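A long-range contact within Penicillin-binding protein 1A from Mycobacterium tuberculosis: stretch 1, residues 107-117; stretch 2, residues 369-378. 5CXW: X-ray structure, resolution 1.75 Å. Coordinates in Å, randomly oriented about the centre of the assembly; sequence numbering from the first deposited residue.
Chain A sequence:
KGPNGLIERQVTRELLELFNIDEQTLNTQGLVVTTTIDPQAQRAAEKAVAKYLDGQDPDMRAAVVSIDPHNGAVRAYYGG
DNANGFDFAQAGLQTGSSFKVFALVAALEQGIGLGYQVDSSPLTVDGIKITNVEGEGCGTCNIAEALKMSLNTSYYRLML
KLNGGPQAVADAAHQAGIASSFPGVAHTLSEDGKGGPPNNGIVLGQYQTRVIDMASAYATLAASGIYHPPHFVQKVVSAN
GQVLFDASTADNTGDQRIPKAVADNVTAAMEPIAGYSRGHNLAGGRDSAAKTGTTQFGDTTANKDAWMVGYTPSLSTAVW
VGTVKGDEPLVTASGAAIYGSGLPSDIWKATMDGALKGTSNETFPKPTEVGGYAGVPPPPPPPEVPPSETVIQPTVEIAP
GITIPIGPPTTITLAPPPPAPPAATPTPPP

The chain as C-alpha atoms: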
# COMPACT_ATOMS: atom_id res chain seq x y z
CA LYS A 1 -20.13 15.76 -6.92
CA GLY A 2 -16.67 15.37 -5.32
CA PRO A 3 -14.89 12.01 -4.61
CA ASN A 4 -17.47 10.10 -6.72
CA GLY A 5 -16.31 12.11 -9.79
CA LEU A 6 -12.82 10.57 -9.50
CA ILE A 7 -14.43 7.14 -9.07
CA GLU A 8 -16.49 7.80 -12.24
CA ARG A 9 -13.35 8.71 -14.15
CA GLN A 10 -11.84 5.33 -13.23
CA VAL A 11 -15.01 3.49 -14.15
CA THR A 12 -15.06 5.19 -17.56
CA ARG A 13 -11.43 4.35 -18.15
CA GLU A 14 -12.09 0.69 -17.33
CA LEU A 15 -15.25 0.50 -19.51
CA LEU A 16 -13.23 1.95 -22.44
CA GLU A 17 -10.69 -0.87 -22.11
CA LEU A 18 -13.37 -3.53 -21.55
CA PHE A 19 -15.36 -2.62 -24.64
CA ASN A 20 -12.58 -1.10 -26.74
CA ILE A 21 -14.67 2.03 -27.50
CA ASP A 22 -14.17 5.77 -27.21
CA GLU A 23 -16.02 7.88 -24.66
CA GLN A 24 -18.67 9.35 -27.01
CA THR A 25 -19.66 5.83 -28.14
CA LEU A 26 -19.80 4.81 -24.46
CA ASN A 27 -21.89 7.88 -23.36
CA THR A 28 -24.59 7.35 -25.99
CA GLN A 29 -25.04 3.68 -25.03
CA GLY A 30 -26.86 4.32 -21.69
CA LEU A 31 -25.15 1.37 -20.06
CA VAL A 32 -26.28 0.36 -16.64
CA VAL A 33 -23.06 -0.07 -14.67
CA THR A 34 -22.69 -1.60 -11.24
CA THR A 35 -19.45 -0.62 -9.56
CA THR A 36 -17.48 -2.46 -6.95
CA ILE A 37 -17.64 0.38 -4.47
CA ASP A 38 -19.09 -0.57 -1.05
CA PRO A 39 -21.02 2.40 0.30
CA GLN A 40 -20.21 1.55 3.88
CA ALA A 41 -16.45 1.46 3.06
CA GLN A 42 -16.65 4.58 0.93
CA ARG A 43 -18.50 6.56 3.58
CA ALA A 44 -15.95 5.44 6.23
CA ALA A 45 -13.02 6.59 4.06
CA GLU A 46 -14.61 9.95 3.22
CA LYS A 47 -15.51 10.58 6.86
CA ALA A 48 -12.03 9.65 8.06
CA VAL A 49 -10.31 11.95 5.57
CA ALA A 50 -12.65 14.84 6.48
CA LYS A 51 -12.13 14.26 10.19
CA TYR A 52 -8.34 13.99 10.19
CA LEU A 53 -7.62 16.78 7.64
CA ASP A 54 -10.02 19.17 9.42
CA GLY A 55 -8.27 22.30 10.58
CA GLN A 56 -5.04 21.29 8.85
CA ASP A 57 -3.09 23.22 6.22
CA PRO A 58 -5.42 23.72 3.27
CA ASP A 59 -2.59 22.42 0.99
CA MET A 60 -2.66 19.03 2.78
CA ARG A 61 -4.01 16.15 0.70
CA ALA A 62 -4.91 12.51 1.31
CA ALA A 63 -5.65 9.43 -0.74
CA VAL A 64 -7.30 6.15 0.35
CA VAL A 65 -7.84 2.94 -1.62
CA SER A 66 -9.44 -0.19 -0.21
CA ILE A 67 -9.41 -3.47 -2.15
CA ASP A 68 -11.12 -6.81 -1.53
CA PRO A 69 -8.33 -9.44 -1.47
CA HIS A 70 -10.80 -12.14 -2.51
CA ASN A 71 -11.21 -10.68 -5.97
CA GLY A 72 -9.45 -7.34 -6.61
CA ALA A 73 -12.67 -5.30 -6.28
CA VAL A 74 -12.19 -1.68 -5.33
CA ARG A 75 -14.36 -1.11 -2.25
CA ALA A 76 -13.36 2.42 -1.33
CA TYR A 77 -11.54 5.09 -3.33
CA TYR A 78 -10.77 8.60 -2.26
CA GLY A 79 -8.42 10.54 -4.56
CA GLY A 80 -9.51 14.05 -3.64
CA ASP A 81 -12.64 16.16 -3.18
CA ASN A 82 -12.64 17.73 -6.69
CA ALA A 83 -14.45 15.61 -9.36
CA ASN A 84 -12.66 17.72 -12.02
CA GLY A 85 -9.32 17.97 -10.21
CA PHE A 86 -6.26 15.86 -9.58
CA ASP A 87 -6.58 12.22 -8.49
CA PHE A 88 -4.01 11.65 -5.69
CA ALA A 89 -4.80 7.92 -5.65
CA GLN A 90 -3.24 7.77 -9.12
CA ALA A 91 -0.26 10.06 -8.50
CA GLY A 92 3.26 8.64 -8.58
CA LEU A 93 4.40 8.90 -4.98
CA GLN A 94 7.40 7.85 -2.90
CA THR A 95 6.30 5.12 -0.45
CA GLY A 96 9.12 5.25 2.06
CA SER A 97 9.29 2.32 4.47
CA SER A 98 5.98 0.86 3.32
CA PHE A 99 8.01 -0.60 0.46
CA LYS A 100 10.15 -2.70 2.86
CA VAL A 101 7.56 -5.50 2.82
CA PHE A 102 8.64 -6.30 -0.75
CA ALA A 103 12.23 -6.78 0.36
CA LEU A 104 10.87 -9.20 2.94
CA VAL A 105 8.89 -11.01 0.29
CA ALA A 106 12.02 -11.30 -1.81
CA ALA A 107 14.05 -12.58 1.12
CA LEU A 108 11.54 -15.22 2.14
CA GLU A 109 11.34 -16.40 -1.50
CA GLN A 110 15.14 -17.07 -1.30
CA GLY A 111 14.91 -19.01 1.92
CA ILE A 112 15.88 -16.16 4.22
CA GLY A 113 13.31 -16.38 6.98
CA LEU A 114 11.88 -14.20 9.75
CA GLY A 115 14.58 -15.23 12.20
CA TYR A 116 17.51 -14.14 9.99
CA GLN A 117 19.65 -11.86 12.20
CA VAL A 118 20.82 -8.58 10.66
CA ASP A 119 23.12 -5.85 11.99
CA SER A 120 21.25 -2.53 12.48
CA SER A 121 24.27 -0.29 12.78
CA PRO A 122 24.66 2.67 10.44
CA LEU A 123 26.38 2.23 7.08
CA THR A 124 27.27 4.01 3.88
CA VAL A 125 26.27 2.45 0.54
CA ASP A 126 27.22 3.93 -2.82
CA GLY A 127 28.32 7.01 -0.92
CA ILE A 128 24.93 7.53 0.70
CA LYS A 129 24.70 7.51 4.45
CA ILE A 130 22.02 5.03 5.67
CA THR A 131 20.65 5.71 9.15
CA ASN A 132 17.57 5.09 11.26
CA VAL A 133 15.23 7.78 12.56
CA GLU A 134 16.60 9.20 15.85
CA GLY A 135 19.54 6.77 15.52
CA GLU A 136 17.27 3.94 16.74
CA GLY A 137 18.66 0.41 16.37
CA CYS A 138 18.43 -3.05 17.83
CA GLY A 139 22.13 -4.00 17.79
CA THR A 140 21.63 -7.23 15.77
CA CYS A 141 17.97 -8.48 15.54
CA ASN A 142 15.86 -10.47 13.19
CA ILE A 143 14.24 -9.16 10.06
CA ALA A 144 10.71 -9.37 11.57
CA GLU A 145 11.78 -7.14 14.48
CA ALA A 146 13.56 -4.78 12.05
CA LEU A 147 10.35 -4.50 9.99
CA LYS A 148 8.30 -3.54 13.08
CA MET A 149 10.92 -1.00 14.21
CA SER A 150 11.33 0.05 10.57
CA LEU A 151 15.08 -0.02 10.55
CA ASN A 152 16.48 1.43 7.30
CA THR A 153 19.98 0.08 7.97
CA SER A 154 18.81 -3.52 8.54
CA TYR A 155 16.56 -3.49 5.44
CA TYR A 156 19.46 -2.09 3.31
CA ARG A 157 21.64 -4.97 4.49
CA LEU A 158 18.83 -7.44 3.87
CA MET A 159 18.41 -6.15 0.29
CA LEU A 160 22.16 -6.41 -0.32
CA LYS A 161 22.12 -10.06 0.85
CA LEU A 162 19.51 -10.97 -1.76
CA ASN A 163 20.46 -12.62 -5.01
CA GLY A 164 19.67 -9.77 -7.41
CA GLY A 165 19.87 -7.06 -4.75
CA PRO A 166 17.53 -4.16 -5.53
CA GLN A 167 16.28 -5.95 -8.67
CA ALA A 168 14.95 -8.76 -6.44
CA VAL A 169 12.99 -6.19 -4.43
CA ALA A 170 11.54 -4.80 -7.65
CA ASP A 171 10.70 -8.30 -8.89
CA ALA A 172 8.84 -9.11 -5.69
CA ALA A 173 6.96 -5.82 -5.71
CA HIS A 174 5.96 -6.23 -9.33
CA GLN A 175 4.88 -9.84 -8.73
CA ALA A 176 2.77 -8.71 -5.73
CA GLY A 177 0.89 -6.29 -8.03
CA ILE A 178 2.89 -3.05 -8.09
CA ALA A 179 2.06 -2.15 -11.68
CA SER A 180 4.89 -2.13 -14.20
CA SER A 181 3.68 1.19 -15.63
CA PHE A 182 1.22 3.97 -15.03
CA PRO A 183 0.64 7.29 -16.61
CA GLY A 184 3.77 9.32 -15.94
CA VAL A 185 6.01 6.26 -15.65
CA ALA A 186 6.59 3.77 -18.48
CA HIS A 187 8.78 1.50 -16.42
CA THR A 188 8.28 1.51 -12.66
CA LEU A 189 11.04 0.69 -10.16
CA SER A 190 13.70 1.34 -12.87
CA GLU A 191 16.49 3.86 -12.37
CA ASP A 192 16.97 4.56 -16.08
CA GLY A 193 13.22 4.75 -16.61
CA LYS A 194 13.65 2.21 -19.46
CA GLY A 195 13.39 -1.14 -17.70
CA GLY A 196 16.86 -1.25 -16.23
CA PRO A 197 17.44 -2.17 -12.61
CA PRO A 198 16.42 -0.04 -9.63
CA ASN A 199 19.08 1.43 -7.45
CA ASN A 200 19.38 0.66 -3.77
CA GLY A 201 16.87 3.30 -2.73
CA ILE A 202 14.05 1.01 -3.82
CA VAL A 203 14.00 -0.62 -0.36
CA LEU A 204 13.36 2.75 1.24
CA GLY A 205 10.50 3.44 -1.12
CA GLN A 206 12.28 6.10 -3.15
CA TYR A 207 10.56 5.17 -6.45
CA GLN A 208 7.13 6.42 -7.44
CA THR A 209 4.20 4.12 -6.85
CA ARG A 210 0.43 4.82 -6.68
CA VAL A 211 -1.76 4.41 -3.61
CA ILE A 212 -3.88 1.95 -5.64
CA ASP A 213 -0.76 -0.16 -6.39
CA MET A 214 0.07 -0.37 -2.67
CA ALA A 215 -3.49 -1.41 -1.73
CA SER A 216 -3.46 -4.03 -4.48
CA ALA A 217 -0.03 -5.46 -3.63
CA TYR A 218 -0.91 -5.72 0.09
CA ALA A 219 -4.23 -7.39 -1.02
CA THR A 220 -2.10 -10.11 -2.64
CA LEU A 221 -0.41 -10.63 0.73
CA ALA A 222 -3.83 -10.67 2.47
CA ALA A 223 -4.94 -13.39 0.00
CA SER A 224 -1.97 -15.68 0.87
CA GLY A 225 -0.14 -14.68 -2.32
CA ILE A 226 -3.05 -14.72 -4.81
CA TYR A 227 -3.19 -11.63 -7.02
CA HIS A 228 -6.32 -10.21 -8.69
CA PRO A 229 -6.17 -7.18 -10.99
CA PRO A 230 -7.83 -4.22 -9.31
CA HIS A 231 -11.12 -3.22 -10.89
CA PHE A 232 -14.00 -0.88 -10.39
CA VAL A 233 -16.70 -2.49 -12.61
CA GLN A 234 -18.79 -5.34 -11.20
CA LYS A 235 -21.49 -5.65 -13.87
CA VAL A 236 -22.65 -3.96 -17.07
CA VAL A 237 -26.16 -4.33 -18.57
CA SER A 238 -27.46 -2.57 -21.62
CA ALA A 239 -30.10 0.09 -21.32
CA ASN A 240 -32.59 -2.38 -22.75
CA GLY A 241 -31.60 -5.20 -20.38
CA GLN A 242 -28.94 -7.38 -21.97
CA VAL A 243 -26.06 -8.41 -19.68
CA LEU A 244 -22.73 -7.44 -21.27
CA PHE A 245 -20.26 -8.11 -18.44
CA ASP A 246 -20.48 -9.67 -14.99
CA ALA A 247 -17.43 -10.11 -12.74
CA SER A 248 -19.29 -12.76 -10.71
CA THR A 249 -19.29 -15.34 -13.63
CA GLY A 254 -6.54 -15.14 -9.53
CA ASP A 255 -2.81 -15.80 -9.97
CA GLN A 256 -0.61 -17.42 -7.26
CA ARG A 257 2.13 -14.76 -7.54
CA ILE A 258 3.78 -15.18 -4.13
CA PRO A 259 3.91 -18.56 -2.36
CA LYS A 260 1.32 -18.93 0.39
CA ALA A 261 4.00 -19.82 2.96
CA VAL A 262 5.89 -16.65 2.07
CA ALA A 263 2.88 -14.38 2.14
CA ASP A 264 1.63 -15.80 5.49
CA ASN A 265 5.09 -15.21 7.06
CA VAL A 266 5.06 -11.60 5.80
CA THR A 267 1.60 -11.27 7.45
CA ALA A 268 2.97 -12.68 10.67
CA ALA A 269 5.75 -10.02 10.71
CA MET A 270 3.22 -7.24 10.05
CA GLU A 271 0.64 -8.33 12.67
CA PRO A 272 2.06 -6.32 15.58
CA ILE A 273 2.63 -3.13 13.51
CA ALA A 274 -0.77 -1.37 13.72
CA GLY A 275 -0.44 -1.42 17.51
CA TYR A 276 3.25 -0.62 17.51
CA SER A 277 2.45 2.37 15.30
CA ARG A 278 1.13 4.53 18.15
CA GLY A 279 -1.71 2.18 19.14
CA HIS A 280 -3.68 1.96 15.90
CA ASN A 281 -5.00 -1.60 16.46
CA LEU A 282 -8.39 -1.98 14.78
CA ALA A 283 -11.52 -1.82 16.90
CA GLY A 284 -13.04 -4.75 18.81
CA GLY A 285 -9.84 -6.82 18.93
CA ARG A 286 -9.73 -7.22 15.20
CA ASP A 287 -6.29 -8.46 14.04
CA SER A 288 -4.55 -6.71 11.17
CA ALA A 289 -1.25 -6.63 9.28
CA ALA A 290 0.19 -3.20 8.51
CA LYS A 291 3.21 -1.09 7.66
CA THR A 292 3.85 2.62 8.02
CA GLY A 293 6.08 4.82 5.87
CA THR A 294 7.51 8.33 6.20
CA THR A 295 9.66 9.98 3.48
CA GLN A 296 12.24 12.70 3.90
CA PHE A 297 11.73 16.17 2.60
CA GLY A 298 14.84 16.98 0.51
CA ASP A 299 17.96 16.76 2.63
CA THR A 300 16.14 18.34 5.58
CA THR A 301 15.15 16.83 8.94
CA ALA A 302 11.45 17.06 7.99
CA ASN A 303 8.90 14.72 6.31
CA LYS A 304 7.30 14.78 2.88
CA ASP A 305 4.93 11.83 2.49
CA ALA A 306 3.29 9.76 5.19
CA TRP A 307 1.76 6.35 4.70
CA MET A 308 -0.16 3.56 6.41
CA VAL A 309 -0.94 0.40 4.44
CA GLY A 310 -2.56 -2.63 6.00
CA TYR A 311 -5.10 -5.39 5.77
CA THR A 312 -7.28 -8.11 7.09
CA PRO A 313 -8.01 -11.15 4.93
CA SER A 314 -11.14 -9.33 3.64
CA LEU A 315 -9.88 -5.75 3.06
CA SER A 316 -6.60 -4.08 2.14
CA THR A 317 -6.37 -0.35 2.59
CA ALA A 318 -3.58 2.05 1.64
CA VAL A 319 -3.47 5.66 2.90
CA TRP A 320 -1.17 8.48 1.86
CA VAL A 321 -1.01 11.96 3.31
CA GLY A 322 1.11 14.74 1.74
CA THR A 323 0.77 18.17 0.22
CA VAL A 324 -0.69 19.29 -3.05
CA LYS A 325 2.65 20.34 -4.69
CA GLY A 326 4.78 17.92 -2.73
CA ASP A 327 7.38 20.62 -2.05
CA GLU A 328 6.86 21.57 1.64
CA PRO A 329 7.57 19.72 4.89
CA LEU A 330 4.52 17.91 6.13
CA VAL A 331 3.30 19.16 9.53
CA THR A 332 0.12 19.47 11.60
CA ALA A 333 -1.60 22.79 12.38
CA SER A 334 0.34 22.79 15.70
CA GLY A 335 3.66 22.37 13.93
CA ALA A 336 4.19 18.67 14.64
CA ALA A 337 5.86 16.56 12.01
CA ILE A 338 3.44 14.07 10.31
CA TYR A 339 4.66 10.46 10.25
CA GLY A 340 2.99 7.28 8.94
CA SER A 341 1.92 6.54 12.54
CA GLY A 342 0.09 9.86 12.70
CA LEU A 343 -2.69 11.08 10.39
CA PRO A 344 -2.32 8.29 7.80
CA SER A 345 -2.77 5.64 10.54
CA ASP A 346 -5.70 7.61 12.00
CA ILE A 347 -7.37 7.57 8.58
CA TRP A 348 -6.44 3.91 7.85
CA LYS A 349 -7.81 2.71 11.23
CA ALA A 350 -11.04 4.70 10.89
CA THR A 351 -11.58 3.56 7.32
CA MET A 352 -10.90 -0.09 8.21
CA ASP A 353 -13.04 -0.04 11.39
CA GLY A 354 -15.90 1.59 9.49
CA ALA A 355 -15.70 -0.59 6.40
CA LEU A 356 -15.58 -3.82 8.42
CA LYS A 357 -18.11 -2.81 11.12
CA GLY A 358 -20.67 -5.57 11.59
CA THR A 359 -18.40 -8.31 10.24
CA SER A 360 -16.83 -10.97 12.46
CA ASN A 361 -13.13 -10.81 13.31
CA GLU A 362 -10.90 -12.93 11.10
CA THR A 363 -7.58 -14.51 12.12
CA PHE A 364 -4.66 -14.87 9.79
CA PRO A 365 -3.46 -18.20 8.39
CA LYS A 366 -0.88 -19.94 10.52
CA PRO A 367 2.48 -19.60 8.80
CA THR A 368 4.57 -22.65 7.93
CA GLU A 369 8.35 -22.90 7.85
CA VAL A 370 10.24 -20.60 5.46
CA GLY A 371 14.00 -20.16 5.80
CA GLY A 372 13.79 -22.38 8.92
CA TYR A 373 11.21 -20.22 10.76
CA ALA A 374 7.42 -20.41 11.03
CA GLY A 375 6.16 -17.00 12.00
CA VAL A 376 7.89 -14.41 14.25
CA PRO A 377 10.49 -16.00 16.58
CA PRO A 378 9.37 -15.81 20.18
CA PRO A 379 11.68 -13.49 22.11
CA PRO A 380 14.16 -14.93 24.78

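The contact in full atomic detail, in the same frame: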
# COMPACT_ATOMS: atom_id res chain seq x y z
N ALA A 107 13.20 -11.82 0.24
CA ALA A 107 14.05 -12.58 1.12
C ALA A 107 13.46 -13.96 1.39
O ALA A 107 14.13 -15.02 1.30
CB ALA A 107 14.25 -11.83 2.42
N LEU A 108 12.20 -13.98 1.79
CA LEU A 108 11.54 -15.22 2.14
C LEU A 108 11.52 -16.16 0.93
O LEU A 108 11.69 -17.36 1.07
CB LEU A 108 10.12 -14.95 2.63
CG LEU A 108 10.06 -14.30 4.01
CD1 LEU A 108 8.73 -13.59 4.19
CD2 LEU A 108 10.17 -15.33 5.06
N GLU A 109 11.36 -15.60 -0.27
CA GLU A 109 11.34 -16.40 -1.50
C GLU A 109 12.72 -17.09 -1.76
O GLU A 109 12.82 -18.08 -2.53
CB GLU A 109 10.90 -15.52 -2.64
CG GLU A 109 9.40 -15.28 -2.62
CD GLU A 109 8.90 -14.45 -3.77
OE1 GLU A 109 9.72 -13.84 -4.45
OE2 GLU A 109 7.66 -14.40 -3.97
N GLN A 110 13.79 -16.55 -1.18
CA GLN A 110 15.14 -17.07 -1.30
C GLN A 110 15.55 -17.91 -0.14
O GLN A 110 16.71 -18.27 0.00
CB GLN A 110 16.12 -15.94 -1.51
CG GLN A 110 15.93 -15.27 -2.83
CD GLN A 110 16.97 -14.20 -3.15
OE1 GLN A 110 18.14 -14.20 -2.66
NE2 GLN A 110 16.57 -13.31 -4.04
N GLY A 111 14.63 -18.16 0.78
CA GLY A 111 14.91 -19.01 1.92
C GLY A 111 15.65 -18.30 3.02
O GLY A 111 16.41 -18.90 3.78
N ILE A 112 15.40 -16.99 3.14
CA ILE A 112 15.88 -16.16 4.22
C ILE A 112 14.63 -15.85 5.06
O ILE A 112 13.76 -15.05 4.62
CB ILE A 112 16.60 -14.85 3.74
CG1 ILE A 112 17.78 -15.19 2.83
CG2 ILE A 112 17.08 -14.00 4.93
CD1 ILE A 112 18.32 -14.03 2.04
N GLY A 113 14.55 -16.43 6.24
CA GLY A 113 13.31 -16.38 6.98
C GLY A 113 13.25 -15.30 8.04
O GLY A 113 14.23 -14.54 8.24
N LEU A 114 12.14 -15.31 8.79
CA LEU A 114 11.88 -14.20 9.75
C LEU A 114 12.90 -14.10 10.85
O LEU A 114 13.10 -13.04 11.40
CB LEU A 114 10.47 -14.27 10.31
CG LEU A 114 9.34 -14.08 9.35
CD1 LEU A 114 8.03 -14.07 10.09
CD2 LEU A 114 9.46 -12.86 8.45
N GLY A 115 13.58 -15.21 11.17
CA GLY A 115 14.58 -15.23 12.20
C GLY A 115 16.00 -14.90 11.77
O GLY A 115 16.91 -14.93 12.62
N TYR A 116 16.20 -14.54 10.50
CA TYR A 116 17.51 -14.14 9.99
C TYR A 116 17.97 -12.89 10.73
O TYR A 116 17.28 -11.86 10.73
CB TYR A 116 17.44 -13.91 8.46
CG TYR A 116 18.76 -13.43 7.91
CD1 TYR A 116 19.91 -14.18 8.06
CD2 TYR A 116 18.83 -12.21 7.23
CE1 TYR A 116 21.11 -13.73 7.52
CE2 TYR A 116 20.03 -11.78 6.63
CZ TYR A 116 21.14 -12.49 6.83
OH TYR A 116 22.30 -11.97 6.26
N GLN A 117 19.14 -12.96 11.36
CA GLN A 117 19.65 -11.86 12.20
C GLN A 117 20.48 -10.93 11.35
O GLN A 117 21.42 -11.39 10.66
CB GLN A 117 20.54 -12.45 13.28
CG GLN A 117 19.82 -13.31 14.28
CD GLN A 117 19.05 -12.47 15.27
OE1 GLN A 117 19.47 -11.36 15.63
NE2 GLN A 117 17.88 -12.94 15.66
N GLU A 369 6.94 -23.21 7.83
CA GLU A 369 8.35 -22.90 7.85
C GLU A 369 8.85 -22.32 6.53
O GLU A 369 8.63 -22.91 5.47
CB GLU A 369 9.13 -24.18 8.09
CG GLU A 369 10.65 -23.98 8.06
CD GLU A 369 11.34 -24.47 6.75
OE1 GLU A 369 11.24 -25.70 6.43
OE2 GLU A 369 12.04 -23.63 6.13
N VAL A 370 9.52 -21.16 6.60
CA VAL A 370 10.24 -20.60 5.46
C VAL A 370 11.56 -20.10 5.99
O VAL A 370 11.62 -19.43 7.01
CB VAL A 370 9.49 -19.42 4.77
CG1 VAL A 370 10.36 -18.86 3.60
CG2 VAL A 370 8.14 -19.93 4.28
N GLY A 371 12.64 -20.52 5.34
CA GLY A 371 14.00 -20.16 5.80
C GLY A 371 14.32 -20.72 7.19
O GLY A 371 15.19 -20.19 7.90
N GLY A 372 13.60 -21.76 7.60
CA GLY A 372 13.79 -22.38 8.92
C GLY A 372 12.89 -21.86 10.04
O GLY A 372 12.95 -22.39 11.15
N TYR A 373 12.07 -20.86 9.75
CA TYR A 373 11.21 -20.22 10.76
C TYR A 373 9.76 -20.21 10.32
O TYR A 373 9.42 -19.92 9.13
CB TYR A 373 11.69 -18.78 10.99
CG TYR A 373 13.16 -18.72 11.41
CD1 TYR A 373 13.51 -18.95 12.75
CD2 TYR A 373 14.19 -18.48 10.49
CE1 TYR A 373 14.83 -18.90 13.16
CE2 TYR A 373 15.55 -18.42 10.91
CZ TYR A 373 15.84 -18.65 12.23
OH TYR A 373 17.17 -18.60 12.61
N ALA A 374 8.87 -20.51 11.27
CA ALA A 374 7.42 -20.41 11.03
C ALA A 374 6.91 -19.28 11.90
O ALA A 374 6.77 -19.44 13.12
CB ALA A 374 6.72 -21.70 11.41
N GLY A 375 6.57 -18.18 11.28
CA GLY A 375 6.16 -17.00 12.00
C GLY A 375 7.30 -16.31 12.78
O GLY A 375 8.47 -16.70 12.66
N VAL A 376 6.92 -15.30 13.55
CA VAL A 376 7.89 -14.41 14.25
C VAL A 376 8.51 -15.22 15.37
O VAL A 376 7.74 -15.76 16.16
CB VAL A 376 7.24 -13.16 14.79
CG1 VAL A 376 8.29 -12.27 15.50
CG2 VAL A 376 6.58 -12.36 13.68
N PRO A 377 9.86 -15.26 15.47
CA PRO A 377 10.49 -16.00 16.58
C PRO A 377 10.07 -15.47 17.93
O PRO A 377 10.02 -14.27 18.12
CB PRO A 377 12.00 -15.71 16.37
CG PRO A 377 12.11 -15.60 14.88
CD PRO A 377 10.87 -14.88 14.45
N PRO A 378 9.72 -16.37 18.86
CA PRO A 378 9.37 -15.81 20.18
C PRO A 378 10.61 -15.17 20.81
O PRO A 378 11.71 -15.66 20.60
CB PRO A 378 8.92 -17.06 20.97
CG PRO A 378 8.46 -18.01 19.90
CD PRO A 378 9.44 -17.81 18.77
O HOH W 1 16.66 -18.02 7.36
O HOH W 2 10.20 -17.28 8.02
O HOH W 3 17.03 -16.06 14.95

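A helix end with the loop after it, and a second loop, with no direct hydrogen bond between them, can still pack intimately when glycines let side chain meet backbone, and this contact, joining residues at least 257 positions apart, illustrates how. At its apolar centre the ring of Tyr373 lies against the type I turn Gly113–Tyr116. The CA of Gly115 sits 3.5 Å from the centroid of that ring, almost on its normal, so a polarised C–H faces the pi cloud; a CB there would collide with CE1 of Tyr373. Pro377 CG approaches the same Gly115 CA at 3.7 Å. Nearby, Leu114 CD1 packs 3.6 Å from Gly375 C, and Val370 CG1 meets Leu108 CD2 at 3.8 Å beside the end of the helix, which closes in a Schellman motif at Gly111.

By CA position the stretches are nearest at Gly113 and Gly371, whose CA atoms are 4.0 Å apart, and Gly111 O comes within 3.4 Å of Gly371 CA. A CB on either Gly113 or Gly371 would clash with the other stretch. Here Gly113 CA makes a C–H···O contact with Val370 O (3.5 Å), a carbonyl that also closes its own type I' turn by accepting from Tyr373 N.

Water supplies the polar edge. Water 1 accepts from Gly113 N (2.9 Å) and donates to Gly371 O (2.7 Å); water 2 accepts from Leu114 N (2.9 Å) and lies 2.8 Å from Val370 O, in donating geometry, though it has more acceptors in reach than protons.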